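Local coordinates for protein Cow rumen GH26 endo-mannanase (Metagenome, PDB 6UEH) that hydrolyses internal beta-1,4-mannosidic linkages of mannans, as a rumen endo-mannanase joining a family 26 catalytic barrel to a CBM6-like accessory domain, at residues 10-15 against 126-131; 16-21 against 48-53; 210-215 against 286-291; 206-211 against 238-243. All blocks are in the same frame, centred on the assembly; numbering follows the deposited sequence.

Contact 1. Residues 10-15 against 126-131. With CA (calcium ion), chain B.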
loop_
_atom_site.group_PDB
_atom_site.type_symbol
_atom_site.label_atom_id
_atom_site.label_comp_id
_atom_site.label_asym_id
_atom_site.label_seq_id
_atom_site.Cartn_x
_atom_site.Cartn_y
_atom_site.Cartn_z
ATOM N N TYR A 10 28.089 0.822 14.236
ATOM C CA TYR A 10 28.221 1.504 15.513
ATOM C C TYR A 10 27.453 0.758 16.594
ATOM O O TYR A 10 26.237 0.611 16.508
ATOM C CB TYR A 10 27.717 2.942 15.392
ATOM C CG TYR A 10 27.808 3.748 16.663
ATOM C CD1 TYR A 10 29.036 4.144 17.170
ATOM C CD2 TYR A 10 26.661 4.132 17.344
ATOM C CE1 TYR A 10 29.123 4.888 18.328
ATOM C CE2 TYR A 10 26.738 4.879 18.502
ATOM C CZ TYR A 10 27.972 5.256 18.987
ATOM O OH TYR A 10 28.055 5.999 20.141
ATOM N N THR A 11 28.171 0.279 17.604
ATOM C CA THR A 11 27.547 -0.440 18.705
ATOM C C THR A 11 27.876 0.218 20.038
ATOM O O THR A 11 29.033 0.532 20.319
ATOM C CB THR A 11 27.992 -1.917 18.745
ATOM O OG1 THR A 11 27.613 -2.564 17.525
ATOM C CG2 THR A 11 27.343 -2.643 19.914
ATOM N N ILE A 12 26.850 0.435 20.851
ATOM C CA ILE A 12 27.044 0.944 22.200
ATOM C C ILE A 12 26.462 0.008 23.246
ATOM O O ILE A 12 25.504 -0.722 22.979
ATOM C CB ILE A 12 26.392 2.313 22.389
ATOM C CG1 ILE A 12 24.929 2.254 21.955
ATOM C CG2 ILE A 12 27.134 3.359 21.604
ATOM C CD1 ILE A 12 24.112 3.372 22.496
ATOM N N GLU A 13 27.046 0.035 24.438
ATOM C CA GLU A 13 26.423 -0.601 25.586
ATOM C C GLU A 13 25.233 0.260 25.982
ATOM O O GLU A 13 25.374 1.467 26.163
ATOM C CB GLU A 13 27.412 -0.746 26.743
ATOM C CG GLU A 13 28.655 -1.555 26.403
ATOM C CD GLU A 13 28.371 -3.038 26.247
ATOM O OE1 GLU A 13 27.291 -3.489 26.681
ATOM O OE2 GLU A 13 29.230 -3.758 25.690
ATOM N N ALA A 14 24.057 -0.346 26.093
ATOM C CA ALA A 14 22.852 0.430 26.365
ATOM C C ALA A 14 22.918 1.075 27.745
ATOM O O ALA A 14 22.335 2.135 27.968
ATOM C CB ALA A 14 21.619 -0.437 26.242
ATOM N N GLU A 15 23.648 0.443 28.663
ATOM C CA GLU A 15 23.809 0.990 30.006
ATOM C C GLU A 15 24.593 2.303 29.989
ATOM O O GLU A 15 24.600 3.039 30.976
ATOM C CB GLU A 15 24.497 -0.024 30.932
ATOM C CG GLU A 15 25.875 -0.501 30.475
ATOM C CD GLU A 15 25.811 -1.765 29.632
ATOM O OE1 GLU A 15 24.755 -2.022 29.017
ATOM O OE2 GLU A 15 26.815 -2.508 29.594
ATOM N N ASP A 126 20.761 -4.635 26.292
ATOM C CA ASP A 126 22.164 -4.934 26.566
ATOM C C ASP A 126 23.078 -4.064 25.712
ATOM O O ASP A 126 23.923 -3.336 26.231
ATOM C CB ASP A 126 22.451 -6.416 26.312
ATOM C CG ASP A 126 23.891 -6.797 26.614
ATOM O OD1 ASP A 126 24.550 -6.085 27.401
ATOM O OD2 ASP A 126 24.362 -7.816 26.067
ATOM N N THR A 127 22.908 -4.161 24.397
ATOM C CA THR A 127 23.636 -3.327 23.450
ATOM C C THR A 127 22.693 -2.817 22.367
ATOM O O THR A 127 21.611 -3.368 22.163
ATOM C CB THR A 127 24.793 -4.089 22.772
ATOM O OG1 THR A 127 24.270 -5.228 22.080
ATOM C CG2 THR A 127 25.823 -4.551 23.797
ATOM N N ILE A 128 23.109 -1.760 21.681
ATOM C CA ILE A 128 22.363 -1.222 20.551
ATOM C C ILE A 128 23.319 -1.053 19.373
ATOM O O ILE A 128 24.447 -0.592 19.549
ATOM C CB ILE A 128 21.698 0.124 20.896
ATOM C CG1 ILE A 128 20.811 -0.023 22.136
ATOM C CG2 ILE A 128 20.898 0.649 19.711
ATOM C CD1 ILE A 128 20.455 1.294 22.797
ATOM N N THR A 129 22.875 -1.438 18.181
ATOM C CA THR A 129 23.733 -1.391 17.002
ATOM C C THR A 129 23.090 -0.615 15.857
ATOM O O THR A 129 21.933 -0.851 15.506
ATOM C CB THR A 129 24.088 -2.815 16.515
ATOM O OG1 THR A 129 24.878 -3.474 17.513
ATOM C CG2 THR A 129 24.876 -2.767 15.218
ATOM N N VAL A 130 23.847 0.317 15.286
ATOM C CA VAL A 130 23.398 1.074 14.125
ATOM C C VAL A 130 24.306 0.792 12.931
ATOM O O VAL A 130 25.522 0.974 13.006
ATOM C CB VAL A 130 23.376 2.589 14.404
ATOM C CG1 VAL A 130 22.826 3.345 13.204
ATOM C CG2 VAL A 130 22.552 2.890 15.647
ATOM N N GLU A 131 23.708 0.343 11.833
ATOM C CA GLU A 131 24.446 0.035 10.612
ATOM C C GLU A 131 23.863 0.788 9.427
ATOM O O GLU A 131 22.701 1.187 9.455
ATOM C CB GLU A 131 24.413 -1.466 10.329
ATOM C CG GLU A 131 25.046 -2.322 11.407
ATOM C CD GLU A 131 24.630 -3.773 11.307
ATOM O OE1 GLU A 131 25.501 -4.630 11.048
ATOM O OE2 GLU A 131 23.429 -4.058 11.493
HETATM CA CA CA B . 25.616 -4.191 28.168
#

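Contact 2. Residues 16-21 against 48-53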
loop_
_atom_site.group_PDB
_atom_site.type_symbol
_atom_site.label_atom_id
_atom_site.label_comp_id
_atom_site.label_asym_id
_atom_site.label_seq_id
_atom_site.Cartn_x
_atom_site.Cartn_y
_atom_site.Cartn_z
ATOM N N ASP A 16 25.244 2.598 28.867
ATOM C CA ASP A 16 25.989 3.846 28.725
ATOM C C ASP A 16 25.147 4.962 28.098
ATOM O O ASP A 16 25.607 6.099 27.981
ATOM C CB ASP A 16 27.254 3.622 27.894
ATOM C CG ASP A 16 28.274 2.751 28.608
ATOM O OD1 ASP A 16 28.220 2.667 29.852
ATOM O OD2 ASP A 16 29.133 2.154 27.923
ATOM N N CYS A 17 23.918 4.639 27.699
ATOM C CA CYS A 17 23.022 5.631 27.099
ATOM C C CYS A 17 22.666 6.740 28.077
ATOM O O CYS A 17 22.672 6.533 29.288
ATOM C CB CYS A 17 21.731 4.976 26.604
ATOM S SG CYS A 17 21.908 3.938 25.148
ATOM N N ASP A 18 22.354 7.916 27.545
ATOM C CA ASP A 18 21.827 9.000 28.361
ATOM C C ASP A 18 20.502 8.567 28.981
ATOM O O ASP A 18 19.608 8.101 28.277
ATOM C CB ASP A 18 21.633 10.274 27.533
ATOM C CG ASP A 18 22.935 10.816 26.970
ATOM O OD1 ASP A 18 24.004 10.554 27.560
ATOM O OD2 ASP A 18 22.888 11.517 25.937
ATOM N N GLY A 19 20.387 8.705 30.298
ATOM C CA GLY A 19 19.156 8.376 30.992
ATOM C C GLY A 19 19.107 6.955 31.522
ATOM O O GLY A 19 18.150 6.573 32.192
ATOM N N ALA A 20 20.139 6.171 31.221
ATOM C CA ALA A 20 20.183 4.773 31.639
ATOM C C ALA A 20 20.582 4.624 33.106
ATOM O O ALA A 20 20.165 3.679 33.774
ATOM C CB ALA A 20 21.141 3.987 30.753
ATOM N N GLY A 21 21.387 5.559 33.601
ATOM C CA GLY A 21 21.894 5.484 34.961
ATOM C C GLY A 21 22.900 4.358 35.129
ATOM O O GLY A 21 23.545 3.946 34.164
ATOM N N PRO A 48 12.919 7.498 29.132
ATOM C CA PRO A 48 13.664 7.123 27.925
ATOM C C PRO A 48 15.168 6.962 28.138
ATOM O O PRO A 48 15.738 7.515 29.080
ATOM C CB PRO A 48 13.388 8.291 26.971
ATOM C CG PRO A 48 13.147 9.449 27.873
ATOM C CD PRO A 48 12.418 8.882 29.062
ATOM N N ILE A 49 15.793 6.190 27.256
ATOM C CA ILE A 49 17.245 6.134 27.167
ATOM C C ILE A 49 17.622 6.529 25.748
ATOM O O ILE A 49 16.860 6.282 24.809
ATOM C CB ILE A 49 17.804 4.738 27.507
ATOM C CG1 ILE A 49 17.280 3.691 26.523
ATOM C CG2 ILE A 49 17.453 4.359 28.944
ATOM C CD1 ILE A 49 17.852 2.300 26.744
ATOM N N SER A 50 18.782 7.155 25.580
ATOM C CA SER A 50 19.129 7.680 24.267
ATOM C C SER A 50 20.627 7.792 24.017
ATOM O O SER A 50 21.436 7.735 24.941
ATOM C CB SER A 50 18.481 9.051 24.074
ATOM O OG SER A 50 18.959 9.975 25.036
ATOM N N PHE A 51 20.973 7.950 22.743
ATOM C CA PHE A 51 22.342 8.202 22.316
ATOM C C PHE A 51 22.315 8.979 21.008
ATOM O O PHE A 51 21.279 9.052 20.343
ATOM C CB PHE A 51 23.123 6.895 22.155
ATOM C CG PHE A 51 22.599 5.998 21.065
ATOM C CD1 PHE A 51 21.464 5.226 21.267
ATOM C CD2 PHE A 51 23.257 5.907 19.848
ATOM C CE1 PHE A 51 20.987 4.392 20.270
ATOM C CE2 PHE A 51 22.784 5.075 18.847
ATOM C CZ PHE A 51 21.647 4.318 19.056
ATOM N N ASN A 52 23.451 9.558 20.642
ATOM C CA ASN A 52 23.534 10.357 19.430
ATOM C C ASN A 52 24.248 9.656 18.283
ATOM O O ASN A 52 25.224 8.932 18.487
ATOM C CB ASN A 52 24.234 11.685 19.723
ATOM C CG ASN A 52 24.552 12.463 18.463
ATOM O OD1 ASN A 52 23.671 13.082 17.863
ATOM N ND2 ASN A 52 25.815 12.433 18.049
ATOM N N VAL A 53 23.738 9.874 17.076
ATOM C CA VAL A 53 24.430 9.496 15.853
ATOM C C VAL A 53 24.521 10.717 14.950
ATOM O O VAL A 53 23.514 11.375 14.683
ATOM C CB VAL A 53 23.717 8.355 15.103
ATOM C CG1 VAL A 53 24.488 7.995 13.840
ATOM C CG2 VAL A 53 23.569 7.139 15.998
HETATM O O HOH W 1 21.349 11.215 23.891
HETATM O O HOH W 2 17.076 9.975 26.964
#

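Contact 3. Residues 210-215 against 286-291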
loop_
_atom_site.group_PDB
_atom_site.type_symbol
_atom_site.label_atom_id
_atom_site.label_comp_id
_atom_site.label_asym_id
_atom_site.label_seq_id
_atom_site.Cartn_x
_atom_site.Cartn_y
_atom_site.Cartn_z
ATOM N N TYR A 210 -20.930 -0.434 -16.218
ATOM C CA TYR A 210 -21.359 -1.623 -16.945
ATOM C C TYR A 210 -22.016 -2.598 -15.973
ATOM O O TYR A 210 -21.532 -3.714 -15.787
ATOM C CB TYR A 210 -20.181 -2.297 -17.648
ATOM C CG TYR A 210 -19.437 -1.430 -18.646
ATOM C CD1 TYR A 210 -19.836 -1.364 -19.976
ATOM C CD2 TYR A 210 -18.321 -0.699 -18.260
ATOM C CE1 TYR A 210 -19.147 -0.581 -20.894
ATOM C CE2 TYR A 210 -17.626 0.084 -19.167
ATOM C CZ TYR A 210 -18.043 0.141 -20.481
ATOM O OH TYR A 210 -17.348 0.919 -21.380
ATOM N N ASN A 211 -23.113 -2.172 -15.351
ATOM C CA ASN A 211 -23.763 -2.954 -14.297
ATOM C C ASN A 211 -25.219 -3.298 -14.643
ATOM O O ASN A 211 -25.804 -2.688 -15.536
ATOM C CB ASN A 211 -23.697 -2.189 -12.972
ATOM C CG ASN A 211 -24.560 -0.946 -12.975
ATOM O OD1 ASN A 211 -25.772 -1.020 -12.762
ATOM N ND2 ASN A 211 -23.942 0.207 -13.210
ATOM N N PRO A 212 -25.806 -4.285 -13.943
ATOM C CA PRO A 212 -27.175 -4.710 -14.268
ATOM C C PRO A 212 -28.292 -3.823 -13.710
ATOM O O PRO A 212 -29.462 -4.129 -13.946
ATOM C CB PRO A 212 -27.265 -6.110 -13.639
ATOM C CG PRO A 212 -25.850 -6.520 -13.370
ATOM C CD PRO A 212 -25.143 -5.248 -13.049
ATOM N N LEU A 213 -27.948 -2.755 -12.995
ATOM C CA LEU A 213 -28.949 -1.945 -12.304
ATOM C C LEU A 213 -29.302 -0.659 -13.048
ATOM O O LEU A 213 -30.475 -0.360 -13.268
ATOM C CB LEU A 213 -28.461 -1.604 -10.895
ATOM C CG LEU A 213 -28.213 -2.806 -9.983
ATOM C CD1 LEU A 213 -27.641 -2.366 -8.646
ATOM C CD2 LEU A 213 -29.498 -3.597 -9.782
ATOM N N TYR A 214 -28.279 0.100 -13.419
ATOM C CA TYR A 214 -28.462 1.360 -14.128
ATOM C C TYR A 214 -27.430 1.469 -15.244
ATOM O O TYR A 214 -27.038 2.567 -15.642
ATOM C CB TYR A 214 -28.344 2.544 -13.164
ATOM C CG TYR A 214 -27.081 2.527 -12.326
ATOM C CD1 TYR A 214 -27.037 1.845 -11.116
ATOM C CD2 TYR A 214 -25.935 3.188 -12.745
ATOM C CE1 TYR A 214 -25.888 1.822 -10.348
ATOM C CE2 TYR A 214 -24.777 3.171 -11.981
ATOM C CZ TYR A 214 -24.760 2.487 -10.784
ATOM O OH TYR A 214 -23.613 2.464 -10.019
ATOM N N GLY A 215 -27.003 0.314 -15.742
ATOM C CA GLY A 215 -25.902 0.234 -16.681
ATOM C C GLY A 215 -26.067 1.026 -17.960
ATOM O O GLY A 215 -27.162 1.119 -18.519
ATOM N N ASN A 286 -23.295 -12.702 -10.136
ATOM C CA ASN A 286 -22.943 -13.343 -11.399
ATOM C C ASN A 286 -23.288 -12.490 -12.617
ATOM O O ASN A 286 -22.536 -12.467 -13.591
ATOM C CB ASN A 286 -23.619 -14.709 -11.511
ATOM C CG ASN A 286 -22.925 -15.767 -10.676
ATOM O OD1 ASN A 286 -21.730 -15.664 -10.395
ATOM N ND2 ASN A 286 -23.669 -16.791 -10.275
ATOM N N GLU A 287 -24.422 -11.795 -12.565
ATOM C CA GLU A 287 -24.810 -10.899 -13.653
ATOM C C GLU A 287 -23.828 -9.741 -13.781
ATOM O O GLU A 287 -23.458 -9.350 -14.887
ATOM C CB GLU A 287 -26.224 -10.354 -13.442
ATOM C CG GLU A 287 -27.333 -11.360 -13.677
ATOM C CD GLU A 287 -28.701 -10.704 -13.716
ATOM O OE1 GLU A 287 -28.759 -9.468 -13.886
ATOM O OE2 GLU A 287 -29.716 -11.419 -13.578
ATOM N N ALA A 288 -23.407 -9.195 -12.644
ATOM C CA ALA A 288 -22.440 -8.103 -12.636
ATOM C C ALA A 288 -21.087 -8.566 -13.174
ATOM O O ALA A 288 -20.433 -7.853 -13.935
ATOM C CB ALA A 288 -22.289 -7.537 -11.231
ATOM N N ILE A 289 -20.675 -9.765 -12.776
ATOM C CA ILE A 289 -19.430 -10.344 -13.270
ATOM C C ILE A 289 -19.505 -10.567 -14.781
ATOM O O ILE A 289 -18.537 -10.316 -15.503
ATOM C CB ILE A 289 -19.108 -11.672 -12.557
ATOM C CG1 ILE A 289 -18.771 -11.414 -11.088
ATOM C CG2 ILE A 289 -17.946 -12.387 -13.230
ATOM C CD1 ILE A 289 -18.606 -12.681 -10.274
ATOM N N LYS A 290 -20.664 -11.022 -15.250
ATOM C CA LYS A 290 -20.890 -11.261 -16.674
ATOM C C LYS A 290 -20.707 -9.986 -17.491
ATOM O O LYS A 290 -20.051 -9.995 -18.535
ATOM C CB LYS A 290 -22.293 -11.833 -16.906
ATOM C CG LYS A 290 -22.618 -12.129 -18.371
ATOM C CD LYS A 290 -24.079 -12.530 -18.556
ATOM C CE LYS A 290 -25.013 -11.385 -18.183
ATOM N NZ LYS A 290 -26.450 -11.692 -18.457
ATOM N N MET A 291 -21.288 -8.890 -17.014
ATOM C CA MET A 291 -21.211 -7.620 -17.728
ATOM C C MET A 291 -19.796 -7.054 -17.689
ATOM O O MET A 291 -19.334 -6.445 -18.657
ATOM C CB MET A 291 -22.207 -6.616 -17.148
ATOM C CG MET A 291 -23.652 -7.065 -17.287
ATOM S SD MET A 291 -24.846 -5.755 -16.962
ATOM C CE MET A 291 -26.377 -6.634 -17.256
HETATM O O HOH W 3 -20.412 -5.113 -13.695
#

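Contact 4. Residues 206-211 against 238-243. With ACT (acetate ion), chain D.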
loop_
_atom_site.group_PDB
_atom_site.type_symbol
_atom_site.label_atom_id
_atom_site.label_comp_id
_atom_site.label_asym_id
_atom_site.label_seq_id
_atom_site.Cartn_x
_atom_site.Cartn_y
_atom_site.Cartn_z
ATOM N N ASP A 206 -12.441 2.810 -14.551
ATOM C CA ASP A 206 -13.396 2.119 -13.685
ATOM C C ASP A 206 -14.568 1.586 -14.503
ATOM O O ASP A 206 -15.108 2.291 -15.353
ATOM C CB ASP A 206 -13.908 3.050 -12.582
ATOM C CG ASP A 206 -14.433 2.291 -11.373
ATOM O OD1 ASP A 206 -15.470 1.604 -11.498
ATOM O OD2 ASP A 206 -13.809 2.387 -10.295
ATOM N N PHE A 207 -14.965 0.344 -14.231
ATOM C CA PHE A 207 -16.004 -0.318 -15.013
ATOM C C PHE A 207 -17.363 -0.346 -14.320
ATOM O O PHE A 207 -18.216 -1.163 -14.660
ATOM C CB PHE A 207 -15.577 -1.751 -15.347
ATOM C CG PHE A 207 -14.466 -1.830 -16.352
ATOM C CD1 PHE A 207 -14.741 -1.768 -17.708
ATOM C CD2 PHE A 207 -13.150 -1.959 -15.944
ATOM C CE1 PHE A 207 -13.721 -1.832 -18.639
ATOM C CE2 PHE A 207 -12.129 -2.026 -16.870
ATOM C CZ PHE A 207 -12.415 -1.962 -18.219
ATOM N N MET A 208 -17.570 0.559 -13.368
ATOM C CA MET A 208 -18.772 0.533 -12.536
ATOM C C MET A 208 -20.074 0.693 -13.325
ATOM O O MET A 208 -21.110 0.153 -12.934
ATOM C CB MET A 208 -18.685 1.622 -11.461
ATOM C CG MET A 208 -18.491 3.025 -12.015
ATOM S SD MET A 208 -18.162 4.235 -10.717
ATOM C CE MET A 208 -19.667 4.106 -9.760
ATOM N N ASN A 209 -20.029 1.419 -14.438
ATOM C CA ASN A 209 -21.255 1.735 -15.168
ATOM C C ASN A 209 -21.721 0.626 -16.109
ATOM O O ASN A 209 -22.783 0.729 -16.719
ATOM C CB ASN A 209 -21.081 3.042 -15.940
ATOM C CG ASN A 209 -21.063 4.249 -15.026
ATOM O OD1 ASN A 209 -21.832 4.320 -14.067
ATOM N ND2 ASN A 209 -20.173 5.198 -15.306
ATOM N N TYR A 210 -20.930 -0.434 -16.218
ATOM C CA TYR A 210 -21.359 -1.623 -16.945
ATOM C C TYR A 210 -22.016 -2.598 -15.973
ATOM O O TYR A 210 -21.532 -3.714 -15.787
ATOM C CB TYR A 210 -20.181 -2.297 -17.648
ATOM C CG TYR A 210 -19.437 -1.430 -18.646
ATOM C CD1 TYR A 210 -19.836 -1.364 -19.976
ATOM C CD2 TYR A 210 -18.321 -0.699 -18.260
ATOM C CE1 TYR A 210 -19.147 -0.581 -20.894
ATOM C CE2 TYR A 210 -17.626 0.084 -19.167
ATOM C CZ TYR A 210 -18.043 0.141 -20.481
ATOM O OH TYR A 210 -17.348 0.919 -21.380
ATOM N N ASN A 211 -23.113 -2.172 -15.351
ATOM C CA ASN A 211 -23.763 -2.954 -14.297
ATOM C C ASN A 211 -25.219 -3.298 -14.643
ATOM O O ASN A 211 -25.804 -2.688 -15.536
ATOM C CB ASN A 211 -23.697 -2.189 -12.972
ATOM C CG ASN A 211 -24.560 -0.946 -12.975
ATOM O OD1 ASN A 211 -25.772 -1.020 -12.762
ATOM N ND2 ASN A 211 -23.942 0.207 -13.210
ATOM N N SER A 238 -10.309 0.007 -11.551
ATOM C CA SER A 238 -11.066 -0.494 -10.413
ATOM C C SER A 238 -12.482 -0.837 -10.867
ATOM O O SER A 238 -12.807 -0.724 -12.051
ATOM C CB SER A 238 -11.082 0.532 -9.274
ATOM O OG SER A 238 -11.360 1.837 -9.756
ATOM N N TRP A 239 -13.326 -1.251 -9.929
ATOM C CA TRP A 239 -14.663 -1.726 -10.267
ATOM C C TRP A 239 -15.643 -1.420 -9.135
ATOM O O TRP A 239 -15.941 -2.287 -8.317
ATOM C CB TRP A 239 -14.623 -3.232 -10.557
ATOM C CG TRP A 239 -15.907 -3.834 -11.047
ATOM C CD1 TRP A 239 -16.856 -3.239 -11.831
ATOM C CD2 TRP A 239 -16.382 -5.162 -10.784
ATOM N NE1 TRP A 239 -17.890 -4.115 -12.071
ATOM C CE2 TRP A 239 -17.623 -5.301 -11.437
ATOM C CE3 TRP A 239 -15.876 -6.245 -10.056
ATOM C CZ2 TRP A 239 -18.368 -6.481 -11.384
ATOM C CZ3 TRP A 239 -16.616 -7.416 -10.006
ATOM C CH2 TRP A 239 -17.847 -7.524 -10.666
ATOM N N HIS A 240 -16.131 -0.183 -9.088
ATOM C CA HIS A 240 -17.071 0.237 -8.047
ATOM C C HIS A 240 -18.471 -0.327 -8.283
ATOM O O HIS A 240 -19.437 0.430 -8.419
ATOM C CB HIS A 240 -17.144 1.766 -7.965
ATOM C CG HIS A 240 -15.967 2.398 -7.290
ATOM N ND1 HIS A 240 -14.748 2.562 -7.913
ATOM C CD2 HIS A 240 -15.826 2.913 -6.046
ATOM C CE1 HIS A 240 -13.907 3.150 -7.081
ATOM N NE2 HIS A 240 -14.535 3.373 -5.940
ATOM N N ILE A 241 -18.582 -1.652 -8.317
ATOM C CA ILE A 241 -19.860 -2.294 -8.600
ATOM C C ILE A 241 -20.840 -2.116 -7.437
ATOM O O ILE A 241 -20.562 -2.502 -6.298
ATOM C CB ILE A 241 -19.675 -3.803 -8.925
ATOM C CG1 ILE A 241 -21.031 -4.480 -9.144
ATOM C CG2 ILE A 241 -18.858 -4.515 -7.847
ATOM C CD1 ILE A 241 -21.792 -3.954 -10.348
ATOM N N ASN A 242 -21.981 -1.502 -7.734
ATOM C CA ASN A 242 -23.007 -1.241 -6.730
ATOM C C ASN A 242 -23.961 -2.414 -6.530
ATOM O O ASN A 242 -24.088 -3.283 -7.390
ATOM C CB ASN A 242 -23.824 0.002 -7.105
ATOM C CG ASN A 242 -23.064 1.298 -6.888
ATOM O OD1 ASN A 242 -21.862 1.385 -7.143
ATOM N ND2 ASN A 242 -23.770 2.316 -6.407
ATOM N N VAL A 243 -24.633 -2.423 -5.384
ATOM C CA VAL A 243 -25.741 -3.338 -5.142
ATOM C C VAL A 243 -26.973 -2.499 -4.815
ATOM O O VAL A 243 -26.839 -1.340 -4.420
ATOM C CB VAL A 243 -25.444 -4.322 -3.986
ATOM C CG1 VAL A 243 -24.234 -5.188 -4.314
ATOM C CG2 VAL A 243 -25.239 -3.566 -2.677
HETATM C C ACT D . -12.401 5.162 -4.255
HETATM O O ACT D . -13.622 4.973 -4.056
HETATM O OXT ACT D . -11.762 4.185 -4.703
HETATM C CH3 ACT D . -11.750 6.484 -3.980
HETATM O O HOH W 4 -22.297 -0.184 -10.229
HETATM O O HOH W 3 -20.412 -5.113 -13.695
#

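Contact 1. Residues 10-15 against 126-131
Thr11 crosses Thr129 obliquely, its OG1 2.9 Å from Thr129 OG1 in a hydrogen bond that either hydroxyl could donate. The two sit opposite each other as a non-hydrogen-bonded pair in the antiparallel sheet of the CBM6-like beta-sandwich, where strand 10-13 runs beside strand 127-131. In both threonines OG1 is anti to the carbonyl carbon (chi1 -60° for Thr11), which sets the two hydroxyls facing across the strands; Thr129 OG1 also touches Thr11 CG2 at 3.5 Å. An alanine in place of Thr129 would probably leave Thr11 OG1 without its hydroxyl mate and open a gap beside Thr11 CG2. On the other face Ile12 and Ile128 lie side by side, Ile12 CG1 4.0 Å from Ile128 CB, and Phe51 of strand 49-55 packs against both. The backbone joins through paired bonds between Tyr10 and Val130 and between Ile12 and Ile128. Past the strand end, Ala14 N donates to Asp126 O from above the carbonyl plane, and that same oxygen binds the calcium ion at 2.7 Å. Glu13 bends at chi2 (-72°), turning CD toward the ion, and its OE1 binds, with Thr127 CG2 3.4 Å from that oxygen. Ser37 and Gly40 complete the site through their carbonyl oxygens. Glu15 takes the ion with both carboxylate oxygens, OE1 and OE2 each 2.5 Å from it, while Asp126 OD1 binds at 2.3 Å.

Contact 2. Residues 16-21 against 48-53
Cys17 pushes its CB toward strand 49-55 and meets the backbone of Ser50, with Cys17 CB 3.2 Å from Ser50 O. This is where a type II beta turn, Cys17 to Ala20, docks on an outer strand of the four-stranded sheet of the CBM6-like sandwich. Cys17 CB fills the hollow beside Ile49 CB, and its sulfur, anti to the carbonyl carbon (chi1 -71°), lies near the Phe51 ring in an oblique sulfur-aromatic contact, SG 4.1 Å from CD1. The bulge on the strand side is Ile49: its CG2 lodges against Ala20, 3.9 Å from Ala20 CA and close to the methyl as well. Past Asp18 the turn comes close to the strand at Gly19, whose CA is near Pro48 O. A side chain there would run into Pro48 O, and its positive phi (93°) would also press a CB against the preceding carbonyl, so the third position of the turn suits glycine twice over. Asp18 and Ser50 form a single antiparallel bridge, Asp18 N giving to Ser50 O at 2.8 Å and Ser50 N to Asp18 O at 3.0 Å. On the Asp18 and Ser50 side two waters bridge the segments: one donates to Asp18 OD2 at 2.6 Å and also bonds Ser50 OG, while the second, weakly bonded to Asp18 O, lies 2.7 Å from Ser50 OG.

Contact 3. Residues 210-215 against 286-291
Asn211 OD1 is gripped by two backbone N-H groups, Tyr214 N and Leu213 N, each 2.8 Å from it. The bond from Tyr214 is the straighter (171° at the hydrogen); the Leu213 bond closes an Asx turn, which the Tyr214 bond extends to an Asx motif, curling 210-215 into a compact loop that presents Pro212 to helix 280-301. Pro212 points its ring into the groove between Glu287, Ala288 and Met291: CG sits 3.7 Å from Ala288 N, CD faces the Ala288 methyl, and CB touches Glu287 OE1. In the TIM barrel this loop follows strand 202-206, while the helix leads from the neighbouring strand 234-238 to strand 306-309, so the contact joins the end of one barrel strand to the helix flanking the next. Met291 lies slantwise to the proline. Its chain is extended beyond CG (chi3 179°), which carries CE over Pro212, 3.6 Å from Pro212 CA, while SD lies against the peptide link, 3.4 Å from Asn211 C. Nearer the backbone, Met291 CB abuts Tyr210 O at 3.3 Å. That carbonyl is met from another direction by a water that donates to both Tyr210 O and Ala288 O, at 2.8 Å from each.

Contact 4. Residues 206-211 against 238-243
Asp206 and His240 cross at about a right angle, with the carboxylate and imidazole planes 38° apart. The carboxylate reaches His240 twice: OD2 accepts from ND1 at 2.6 Å, almost in the ring plane, and OD1 uses its syn lone pair for His240 N at 3.1 Å. Ser238 OG donates to Asp206 OD2 at 2.6 Å from the opposite face of the carboxylate, so this one oxygen is held from both sides. An alanine in place of Asp206 would probably leave His240 ND1 and Ser238 OG without their acceptor and the imidazole freer to turn. Met208 slants across His240 CB; its chain bends at chi3 (-61°), which sets CE 3.9 Å from His240 CB, while Met208 CB lies 3.4 Å from His240 O. Trp239 swings its ring back so that CD1 meets Phe207 CB, and Phe207 O lies at the indole edge. Asn211 ND2 donates to a lone pair of Met208 O, close to the Asn211 amide plane, at 2.8 Å, while Asn211 CB touches Ile241 CD1. The segments continue adjacent parallel strands, 202-206 and 234-238, at the C-terminal mouth of the TIM barrel, where active sites of this fold lie. His240 NE2 donates at 2.6 Å to an acetate O, probably from the crystallisation liquor and shared with His312, consistent with a polar pocket where Asp206 fixes how the imidazole presents its far nitrogen to a bound group.

From the N terminus, strand 10-13 leads through a short 3-10 segment into the turn at 16-21, which contact 2 closes on strand 49-55. Contact 1 closes only at 126-131, so contact 2 is nested inside its loop. The two touch where Ile12 CD1 packs on Phe51 and Cys17, tying both sheets of the accessory sandwich beside the calcium site. The chain then enters the catalytic barrel, where contacts 3 and 4 come in series after the first pair, their centres more than 50 Å away. Both start from the loop after strand 202-206: contact 4 closes first, on 238-243, and contact 3 later, on helix 280-301. They share Tyr210, Asn211 and one water, and Ala288 meets Ile241.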